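Local coordinates for invasion-associated protein B (Bartonella henselae, PDB 3DTD) that is of unknown function but is probably associated with invasion of host cells by this bacterium, at residues Lys42-Gln50 against Val59-Asn67. Residues are numbered along the deposited sequence; the frame is centred on the assembly and turned at random.
Sequences KKVCFMHRQ and VVAMSVVLN
M47 and V64 run alongside each other on the face that M62 and R49 share, with M47 CB 3.9 Å from V64 CG1. A chi1 of -151°, roughly trans to the backbone N, carries the M47 chain along V64 so that SD also touches that valine methyl. M47, M62 and V64 are buried here: M62 and V64 pack on I115 of strand 110-117, while M47 reaches F155 of helix 155-168.

The other face, carrying H48, Q50, A61 and S63, is more open, and F46 and V65 lie alongside at its end. Here V65 CG1 lies against F46 CB at 3.8 Å. With chi1 at 58°, which tucks the F46 ring back over its own backbone, CD1 comes obliquely to 3.5 Å from S63 OG. Q50 CB meets A61 CB beyond H48, whose NE2 is taken by N35 of strand 32-39.

Between the faces the backbones pair twice over. M47 N gives a 2.7 Å bond to V64 O, and V64 N returns a more bent one to M47 O; R49 and M62 repeat the exchange, M62 N lying 2.8 Å from R49 O. Past V64 the strands splay, and a water bridges C45 O and L66 N in place of a direct bond. At the opposite, polar end R49 turns away to a salt bridge with E51, which faces both V59 and V60 in a classic beta bulge. Together these strands form an antiparallel beta hairpin in the middle of the larger sheet, tied to strand 32-39 by the C36-C45 disulfide.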
loop_
_atom_site.group_PDB
_atom_site.type_symbol
_atom_site.label_atom_id
_atom_site.label_comp_id
_atom_site.label_asym_id
_atom_site.label_seq_id
_atom_site.Cartn_x
_atom_site.Cartn_y
_atom_site.Cartn_z
ATOM N N LYS C 42 -17.444 -2.594 40.475
ATOM C CA LYS C 42 -18.688 -3.335 40.274
ATOM C C LYS C 42 -18.876 -3.804 38.837
ATOM O O LYS C 42 -18.580 -3.072 37.887
ATOM C CB LYS C 42 -19.897 -2.501 40.726
ATOM C CG LYS C 42 -19.907 -2.093 42.213
ATOM C CD LYS C 42 -20.234 -3.258 43.157
ATOM C CE LYS C 42 -18.993 -3.776 43.887
ATOM N NZ LYS C 42 -19.254 -5.039 44.635
ATOM N N LYS C 43 -19.365 -5.036 38.695
ATOM C CA LYS C 43 -19.698 -5.609 37.393
ATOM C C LYS C 43 -20.945 -4.927 36.843
ATOM O O LYS C 43 -22.014 -4.978 37.453
ATOM C CB LYS C 43 -19.900 -7.125 37.502
ATOM C CG LYS C 43 -20.059 -7.844 36.164
ATOM C CD LYS C 43 -19.438 -9.234 36.213
ATOM C CE LYS C 43 -19.746 -10.042 34.960
ATOM N NZ LYS C 43 -21.076 -10.710 35.041
ATOM N N VAL C 44 -20.778 -4.261 35.703
ATOM C CA VAL C 44 -21.853 -3.528 35.045
ATOM C C VAL C 44 -22.179 -4.199 33.710
ATOM O O VAL C 44 -21.308 -4.387 32.860
ATOM C CB VAL C 44 -21.496 -2.023 34.846
ATOM C CG1 VAL C 44 -22.579 -1.294 34.048
ATOM C CG2 VAL C 44 -21.288 -1.334 36.192
ATOM N N CYS C 45 -23.442 -4.562 33.541
ATOM C CA CYS C 45 -23.893 -5.210 32.323
ATOM C C CYS C 45 -24.827 -4.299 31.550
ATOM O O CYS C 45 -25.733 -3.695 32.117
ATOM C CB CYS C 45 -24.576 -6.537 32.647
ATOM S SG CYS C 45 -23.479 -7.732 33.431
ATOM N N PHE C 46 -24.590 -4.192 30.250
ATOM C CA PHE C 46 -25.433 -3.363 29.404
ATOM C C PHE C 46 -26.084 -4.115 28.246
ATOM O O PHE C 46 -25.585 -5.134 27.773
ATOM C CB PHE C 46 -24.718 -2.078 28.940
ATOM C CG PHE C 46 -23.445 -2.311 28.170
ATOM C CD1 PHE C 46 -23.449 -2.296 26.778
ATOM C CD2 PHE C 46 -22.232 -2.501 28.835
ATOM C CE1 PHE C 46 -22.271 -2.496 26.054
ATOM C CE2 PHE C 46 -21.049 -2.709 28.122
ATOM C CZ PHE C 46 -21.069 -2.702 26.726
ATOM N N MET C 47 -27.212 -3.567 27.813
ATOM C CA MET C 47 -28.108 -4.151 26.836
ATOM C C MET C 47 -28.054 -3.240 25.626
ATOM O O MET C 47 -28.323 -2.047 25.749
ATOM C CB MET C 47 -29.499 -4.080 27.438
ATOM C CG MET C 47 -30.473 -5.117 27.035
ATOM S SD MET C 47 -32.019 -4.805 27.922
ATOM C CE MET C 47 -33.097 -4.999 26.525
ATOM N N HIS C 48 -27.707 -3.767 24.457
ATOM C CA HIS C 48 -27.511 -2.886 23.300
ATOM C C HIS C 48 -27.960 -3.425 21.949
ATOM O O HIS C 48 -28.084 -4.628 21.755
ATOM C CB HIS C 48 -26.065 -2.372 23.230
ATOM C CG HIS C 48 -25.040 -3.454 23.112
ATOM N ND1 HIS C 48 -24.470 -3.806 21.910
ATOM C CD2 HIS C 48 -24.487 -4.264 24.044
ATOM C CE1 HIS C 48 -23.602 -4.780 22.108
ATOM N NE2 HIS C 48 -23.596 -5.079 23.393
ATOM N N ARG C 49 -28.201 -2.491 21.032
ATOM C CA ARG C 49 -28.716 -2.761 19.695
ATOM C C ARG C 49 -28.275 -1.650 18.729
ATOM O O ARG C 49 -28.400 -0.466 19.042
ATOM C CB ARG C 49 -30.249 -2.845 19.744
ATOM C CG ARG C 49 -30.957 -2.794 18.396
ATOM C CD ARG C 49 -31.197 -4.185 17.850
ATOM N NE ARG C 49 -31.439 -4.181 16.409
ATOM C CZ ARG C 49 -30.846 -4.992 15.538
ATOM N NH1 ARG C 49 -29.973 -5.909 15.939
ATOM N NH2 ARG C 49 -31.148 -4.891 14.257
ATOM N N GLN C 50 -27.765 -2.003 17.577
ATOM C CA GLN C 50 -27.603 -1.021 16.562
ATOM C C GLN C 50 -28.354 -1.335 15.324
ATOM O O GLN C 50 -28.605 -2.448 15.040
ATOM C CB GLN C 50 -26.147 -0.706 16.313
ATOM C CG GLN C 50 -25.387 -1.772 15.726
ATOM C CD GLN C 50 -23.932 -1.550 15.827
ATOM O OE1 GLN C 50 -23.172 -2.278 15.271
ATOM N NE2 GLN C 50 -23.537 -0.544 16.542
ATOM N N VAL C 59 -26.704 3.766 11.699
ATOM C CA VAL C 59 -27.487 4.999 11.621
ATOM C C VAL C 59 -28.042 5.365 13.004
ATOM O O VAL C 59 -28.014 6.530 13.414
ATOM C CB VAL C 59 -28.632 4.864 10.580
ATOM C CG1 VAL C 59 -29.428 6.152 10.443
ATOM C CG2 VAL C 59 -28.077 4.454 9.226
ATOM N N VAL C 60 -28.526 4.356 13.719
ATOM C CA VAL C 60 -29.073 4.537 15.059
ATOM C C VAL C 60 -28.609 3.400 15.990
ATOM O O VAL C 60 -28.470 2.262 15.557
ATOM C CB VAL C 60 -30.634 4.773 15.020
ATOM C CG1 VAL C 60 -31.337 3.711 14.216
ATOM C CG2 VAL C 60 -31.245 4.875 16.398
ATOM N N ALA C 61 -28.314 3.738 17.244
ATOM C CA ALA C 61 -27.864 2.776 18.246
ATOM C C ALA C 61 -28.531 3.053 19.596
ATOM O O ALA C 61 -28.912 4.182 19.891
ATOM C CB ALA C 61 -26.341 2.811 18.382
ATOM N N MET C 62 -28.685 2.010 20.403
ATOM C CA MET C 62 -29.281 2.138 21.725
ATOM C C MET C 62 -28.515 1.275 22.713
ATOM O O MET C 62 -28.264 0.111 22.441
ATOM C CB MET C 62 -30.766 1.749 21.692
ATOM C CG MET C 62 -31.451 1.751 23.064
ATOM S SD MET C 62 -33.253 1.776 23.018
ATOM C CE MET C 62 -33.502 3.482 22.562
ATOM N N SER C 63 -28.134 1.861 23.846
ATOM C CA SER C 63 -27.452 1.137 24.916
ATOM C C SER C 63 -28.141 1.434 26.243
ATOM O O SER C 63 -28.444 2.587 26.543
ATOM C CB SER C 63 -25.971 1.515 24.976
ATOM O OG SER C 63 -25.223 0.542 25.689
ATOM N N VAL C 64 -28.380 0.387 27.031
ATOM C CA VAL C 64 -29.283 0.463 28.179
ATOM C C VAL C 64 -28.785 -0.364 29.377
ATOM O O VAL C 64 -28.267 -1.468 29.204
ATOM C CB VAL C 64 -30.745 0.109 27.728
ATOM C CG1 VAL C 64 -31.429 -0.901 28.638
ATOM C CG2 VAL C 64 -31.574 1.374 27.550
ATOM N N VAL C 65 -28.900 0.206 30.578
ATOM C CA VAL C 65 -28.585 -0.495 31.827
ATOM C C VAL C 65 -29.797 -0.570 32.754
ATOM O O VAL C 65 -30.715 0.248 32.661
ATOM C CB VAL C 65 -27.385 0.139 32.604
ATOM C CG1 VAL C 65 -26.089 -0.037 31.839
ATOM C CG2 VAL C 65 -27.633 1.616 32.929
ATOM N N LEU C 66 -29.785 -1.565 33.636
ATOM C CA LEU C 66 -30.787 -1.716 34.679
ATOM C C LEU C 66 -30.205 -1.182 35.988
ATOM O O LEU C 66 -29.243 -1.744 36.530
ATOM C CB LEU C 66 -31.156 -3.193 34.845
ATOM C CG LEU C 66 -32.510 -3.695 35.373
ATOM C CD1 LEU C 66 -32.248 -4.875 36.284
ATOM C CD2 LEU C 66 -33.399 -2.657 36.070
ATOM N N ASN C 67 -30.787 -0.099 36.491
ATOM C CA ASN C 67 -30.315 0.517 37.728
ATOM C C ASN C 67 -30.814 -0.217 38.967
ATOM O O ASN C 67 -31.792 -0.974 38.901
ATOM C CB ASN C 67 -30.698 1.998 37.784
ATOM C CG ASN C 67 -30.111 2.792 36.637
ATOM O OD1 ASN C 67 -28.904 3.023 36.580
ATOM N ND2 ASN C 67 -30.966 3.214 35.711
HETATM O O HOH W 1 -27.865 -3.653 33.915
#